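Local coordinates for protein trichosurin (Trichosurus vulpecula, PDB 2RA6) that probably binds and carries small hydrophobic molecules as a milk whey lipocalin, and here holds 4-ethylphenol in its barrel pocket, at residues I139-R142 with F143-F147; Y101-S104 with K105-E108. The protein carries 1 engineered substitution. One frame throughout, in Å; residues are numbered along the deposited sequence.

Contact 1 (I139-R142 with F143-F147); sequences IKKR and FEEDF
Glu144 N to Lys140 O, Glu145 N to Lys141 O and Asp146 N to Arg142 O are backbone hydrogen bonds of 2.9 Å each. Phe143 N to Ile139 O is longer. Next comes a salt bridge one helical turn long, with NZ of Lys141 3.2 Å from OE2 of Glu145. As a hydrogen bond it is weak. The Lys141 chain is extended as far as CE and then bends at chi4 (64°), which swings NZ back to the carboxylate. The chains cross obliquely, and CG of Lys141 rests 3.7 Å from CD of Glu145. With an alanine here, the Lys141 ammonium would probably lose its carboxylate mate and its chain would be freer to swing into solvent.

The Glu144 side chain runs past the Lys140 carbonyl, with CG 3.3 Å from that O. Lys140 NZ leaves Glu144 for Asn134 OD1 and the carboxylate of Asp159. Arg142 and Asp146 run side by side, their guanidinium and carboxylate planes 24° apart, but Arg142 NH2 bonds to Ser104 OG.

Phe143 packs against Val32, Ala126 and Leu128. Phe147 touches Ala34 and Ile157 and stacks on Phe152. The helix thus lays an aromatic face on the barrel. The attraction of the exposed Lys141 for Glu145 would add modestly to the helix; the other two opposite-charge pairs are near but not bonded.

Contact 2 (Y101-S104 with K105-E108); sequences YESS and KPNE. Engineered in segment 101-104: Glu102 (natural residue Gly).
Tyr101 and Pro106 cross at about a right angle. The phenol oxygen does the touching: OH of Tyr101 lies 3.6 Å from CB of Pro106. CG of Tyr101 stands anti to the backbone N (chi1 163°), and this sends the ring along the chain toward the turn. A water sits at the ring edge, in the ring plane. It accepts from OH of Tyr101 at 2.6 Å and donates to O of Pro106 at 2.8 Å. The hydroxyl is therefore the donor in this bridge.

Ser103 points into the turn. The main partner of its OG is Tyr109 O. A weak second bond comes from Lys105 N, 3.1 Å from Ser103 OG, with a bent N-H...O angle of 131°. The same OG lies 3.1 Å from Pro106 N, which has no hydrogen to give. Ser104 turns its hydroxyl elsewhere. Its OG bonds to Tyr109 OH and to Arg142 NH2 of helix 137-148. Lys105 curls back by bends at chi3 and chi4, bringing NZ within 3.4 Å of Ser104 OG in a weak bond. CD of Pro106 closes over the Ser104 carbonyl carbon at 3.6 Å.

Glu102 is an engineered residue and bonds to Gln88 of the second subunit. Beyond Pro106, Glu108 N bonds to Lys105 O at 2.8 Å. This makes Lys105-Glu108 a type I beta turn with proline at its second position. The turn lies in the loop joining adjacent antiparallel strands, 96-102 and 109-118, in the up-and-down meander of the lipocalin barrel.

From the N terminus, the chain reaches contact 2 first. There strand 96-102 ends, and the loop turns the chain back into strand 109-118. Strand 121-130 follows, and then helix 137-148, which carries contact 1. The two contacts are in series: contact 2 closes before contact 1 opens, and neither crosses the other. Each is local, with no residues between its segments. Their centres are about 14 Å apart, but their side chains meet. NH2 of Arg142 is 3.3 Å from OG of Ser104 and 3.7 Å from NZ of Lys105, two like charges close together. CD1 of Ile139 packs on CE of Lys105. The helix beside the barrel is thereby joined to a loop between two barrel strands.

Contact 1 (I139-R142 with F143-F147)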
loop_
_atom_site.group_PDB
_atom_site.type_symbol
_atom_site.label_atom_id
_atom_site.label_comp_id
_atom_site.label_asym_id
_atom_site.label_seq_id
_atom_site.Cartn_x
_atom_site.Cartn_y
_atom_site.Cartn_z
ATOM N N ILE B 139 18.771 -11.970 3.607
ATOM C CA ILE B 139 17.370 -11.587 3.765
ATOM C C ILE B 139 17.245 -10.141 4.222
ATOM O O ILE B 139 16.431 -9.383 3.680
ATOM C CB ILE B 139 16.651 -12.514 4.770
ATOM C CG1 ILE B 139 16.524 -13.918 4.168
ATOM C CG2 ILE B 139 15.262 -11.968 5.103
ATOM C CD1 ILE B 139 15.960 -14.947 5.126
ATOM N N LYS B 140 18.048 -9.748 5.203
ATOM C CA LYS B 140 17.982 -8.373 5.691
ATOM C C LYS B 140 18.405 -7.376 4.616
ATOM O O LYS B 140 17.792 -6.315 4.474
ATOM C CB LYS B 140 18.832 -8.202 6.959
ATOM C CG LYS B 140 18.271 -8.976 8.143
ATOM C CD LYS B 140 18.857 -8.541 9.485
ATOM C CE LYS B 140 20.326 -8.870 9.608
ATOM N NZ LYS B 140 20.804 -8.567 10.991
ATOM N N LYS B 141 19.433 -7.729 3.848
ATOM C CA LYS B 141 19.925 -6.859 2.780
ATOM C C LYS B 141 18.850 -6.591 1.736
ATOM O O LYS B 141 18.656 -5.451 1.307
ATOM C CB LYS B 141 21.147 -7.487 2.100
ATOM C CG LYS B 141 21.735 -6.637 0.979
ATOM C CD LYS B 141 22.872 -7.365 0.272
ATOM C CE LYS B 141 23.477 -6.510 -0.828
ATOM N NZ LYS B 141 24.106 -5.282 -0.273
ATOM N N ARG B 142 18.156 -7.644 1.322
ATOM C CA ARG B 142 17.104 -7.511 0.318
ATOM C C ARG B 142 15.961 -6.643 0.848
ATOM O O ARG B 142 15.464 -5.763 0.145
ATOM C CB ARG B 142 16.594 -8.898 -0.078
ATOM C CG ARG B 142 15.555 -8.902 -1.189
ATOM C CD ARG B 142 15.158 -10.330 -1.552
ATOM N NE ARG B 142 14.716 -11.082 -0.379
ATOM C CZ ARG B 142 14.287 -12.340 -0.407
ATOM N NH1 ARG B 142 14.237 -13.006 -1.553
ATOM N NH2 ARG B 142 13.912 -12.936 0.716
ATOM N N PHE B 143 15.564 -6.883 2.094
ATOM C CA PHE B 143 14.487 -6.120 2.719
ATOM C C PHE B 143 14.856 -4.643 2.767
ATOM O O PHE B 143 14.067 -3.771 2.388
ATOM C CB PHE B 143 14.259 -6.627 4.145
ATOM C CG PHE B 143 13.237 -5.840 4.927
ATOM C CD1 PHE B 143 11.875 -6.075 4.766
ATOM C CD2 PHE B 143 13.646 -4.898 5.865
ATOM C CE1 PHE B 143 10.932 -5.379 5.537
ATOM C CE2 PHE B 143 12.720 -4.198 6.637
ATOM C CZ PHE B 143 11.365 -4.438 6.475
ATOM N N GLU B 144 16.065 -4.367 3.242
ATOM C CA GLU B 144 16.546 -2.995 3.362
ATOM C C GLU B 144 16.701 -2.289 2.017
ATOM O O GLU B 144 16.339 -1.119 1.886
ATOM C CB GLU B 144 17.860 -2.993 4.149
ATOM C CG GLU B 144 17.618 -3.189 5.643
ATOM C CD GLU B 144 18.833 -3.678 6.401
ATOM O OE1 GLU B 144 19.964 -3.306 6.027
ATOM O OE2 GLU B 144 18.648 -4.427 7.388
ATOM N N GLU B 145 17.219 -2.995 1.017
ATOM C CA GLU B 145 17.390 -2.400 -0.302
ATOM C C GLU B 145 16.037 -2.139 -0.952
ATOM O O GLU B 145 15.854 -1.122 -1.623
ATOM C CB GLU B 145 18.234 -3.309 -1.199
ATOM C CG GLU B 145 19.636 -3.539 -0.672
ATOM C CD GLU B 145 20.508 -4.291 -1.653
ATOM O OE1 GLU B 145 20.023 -5.281 -2.242
ATOM O OE2 GLU B 145 21.680 -3.899 -1.824
ATOM N N ASP B 146 15.084 -3.045 -0.756
ATOM C CA ASP B 146 13.762 -2.847 -1.343
ATOM C C ASP B 146 13.127 -1.597 -0.760
ATOM O O ASP B 146 12.418 -0.866 -1.456
ATOM C CB ASP B 146 12.854 -4.048 -1.086
ATOM C CG ASP B 146 13.230 -5.246 -1.927
ATOM O OD1 ASP B 146 13.818 -5.045 -3.013
ATOM O OD2 ASP B 146 12.927 -6.380 -1.513
ATOM N N PHE B 147 13.384 -1.354 0.519
ATOM C CA PHE B 147 12.848 -0.176 1.181
ATOM C C PHE B 147 13.508 1.081 0.616
ATOM O O PHE B 147 12.824 2.021 0.203
ATOM C CB PHE B 147 13.093 -0.262 2.690
ATOM C CG PHE B 147 12.576 0.923 3.455
ATOM C CD1 PHE B 147 11.210 1.139 3.595
ATOM C CD2 PHE B 147 13.460 1.827 4.030
ATOM C CE1 PHE B 147 10.729 2.246 4.300
ATOM C CE2 PHE B 147 12.994 2.936 4.736
ATOM C CZ PHE B 147 11.624 3.142 4.869
#

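Contact 2 (Y101-S104 with K105-E108)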
loop_
_atom_site.group_PDB
_atom_site.type_symbol
_atom_site.label_atom_id
_atom_site.label_comp_id
_atom_site.label_asym_id
_atom_site.label_seq_id
_atom_site.Cartn_x
_atom_site.Cartn_y
_atom_site.Cartn_z
ATOM N N TYR B 101 1.030 -9.109 3.370
ATOM C CA TYR B 101 2.004 -10.118 3.762
ATOM C C TYR B 101 2.770 -10.623 2.541
ATOM O O TYR B 101 2.182 -10.822 1.479
ATOM C CB TYR B 101 1.294 -11.304 4.423
ATOM C CG TYR B 101 2.132 -12.563 4.497
ATOM C CD1 TYR B 101 3.170 -12.684 5.416
ATOM C CD2 TYR B 101 1.882 -13.634 3.646
ATOM C CE1 TYR B 101 3.938 -13.847 5.487
ATOM C CE2 TYR B 101 2.641 -14.798 3.707
ATOM C CZ TYR B 101 3.662 -14.900 4.629
ATOM O OH TYR B 101 4.398 -16.060 4.712
ATOM N N GLU B 102 4.078 -10.825 2.704
ATOM C CA GLU B 102 4.932 -11.339 1.634
ATOM C C GLU B 102 6.056 -12.192 2.230
ATOM O O GLU B 102 6.525 -11.924 3.333
ATOM C CB GLU B 102 5.591 -10.191 0.857
ATOM C CG GLU B 102 4.653 -9.120 0.319
ATOM C CD GLU B 102 5.394 -8.039 -0.458
ATOM O OE1 GLU B 102 6.456 -7.576 0.017
ATOM O OE2 GLU B 102 4.908 -7.645 -1.539
ATOM N N SER B 103 6.478 -13.219 1.496
ATOM C CA SER B 103 7.599 -14.068 1.911
ATOM C C SER B 103 7.919 -15.146 0.892
ATOM O O SER B 103 7.052 -15.924 0.512
ATOM C CB SER B 103 7.359 -14.756 3.257
ATOM O OG SER B 103 8.507 -15.543 3.592
ATOM N N SER B 104 9.177 -15.182 0.473
ATOM C CA SER B 104 9.642 -16.174 -0.481
ATOM C C SER B 104 10.025 -17.438 0.286
ATOM O O SER B 104 10.166 -18.513 -0.295
ATOM C CB SER B 104 10.849 -15.640 -1.259
ATOM O OG SER B 104 11.934 -15.326 -0.402
ATOM N N LYS B 105 10.192 -17.291 1.597
ATOM C CA LYS B 105 10.541 -18.398 2.484
ATOM C C LYS B 105 9.681 -18.264 3.739
ATOM O O LYS B 105 10.162 -17.858 4.797
ATOM C CB LYS B 105 12.029 -18.342 2.840
ATOM C CG LYS B 105 12.942 -18.676 1.670
ATOM C CD LYS B 105 14.410 -18.639 2.065
ATOM C CE LYS B 105 14.912 -17.213 2.208
ATOM N NZ LYS B 105 14.859 -16.485 0.909
ATOM N N PRO B 106 8.392 -18.623 3.629
ATOM C CA PRO B 106 7.395 -18.558 4.704
ATOM C C PRO B 106 7.744 -19.194 6.043
ATOM O O PRO B 106 7.224 -18.777 7.079
ATOM C CB PRO B 106 6.155 -19.184 4.064
ATOM C CG PRO B 106 6.734 -20.148 3.080
ATOM C CD PRO B 106 7.849 -19.343 2.463
ATOM N N ASN B 107 8.624 -20.190 6.029
ATOM C CA ASN B 107 9.015 -20.859 7.265
ATOM C C ASN B 107 10.256 -20.219 7.875
ATOM O O ASN B 107 10.632 -20.527 9.007
ATOM C CB ASN B 107 9.295 -22.341 6.998
ATOM C CG ASN B 107 9.343 -23.163 8.273
ATOM O OD1 ASN B 107 9.855 -24.282 8.285
ATOM N ND2 ASN B 107 8.794 -22.615 9.354
ATOM N N GLU B 108 10.894 -19.331 7.118
ATOM C CA GLU B 108 12.099 -18.660 7.586
ATOM C C GLU B 108 11.852 -17.214 8.019
ATOM O O GLU B 108 12.401 -16.764 9.023
ATOM C CB GLU B 108 13.181 -18.689 6.500
ATOM C CG GLU B 108 13.850 -20.048 6.299
ATOM C CD GLU B 108 14.996 -19.994 5.298
ATOM O OE1 GLU B 108 15.739 -18.988 5.295
ATOM O OE2 GLU B 108 15.169 -20.960 4.524
HETATM O O HOH W 1 6.093 -16.300 6.683
#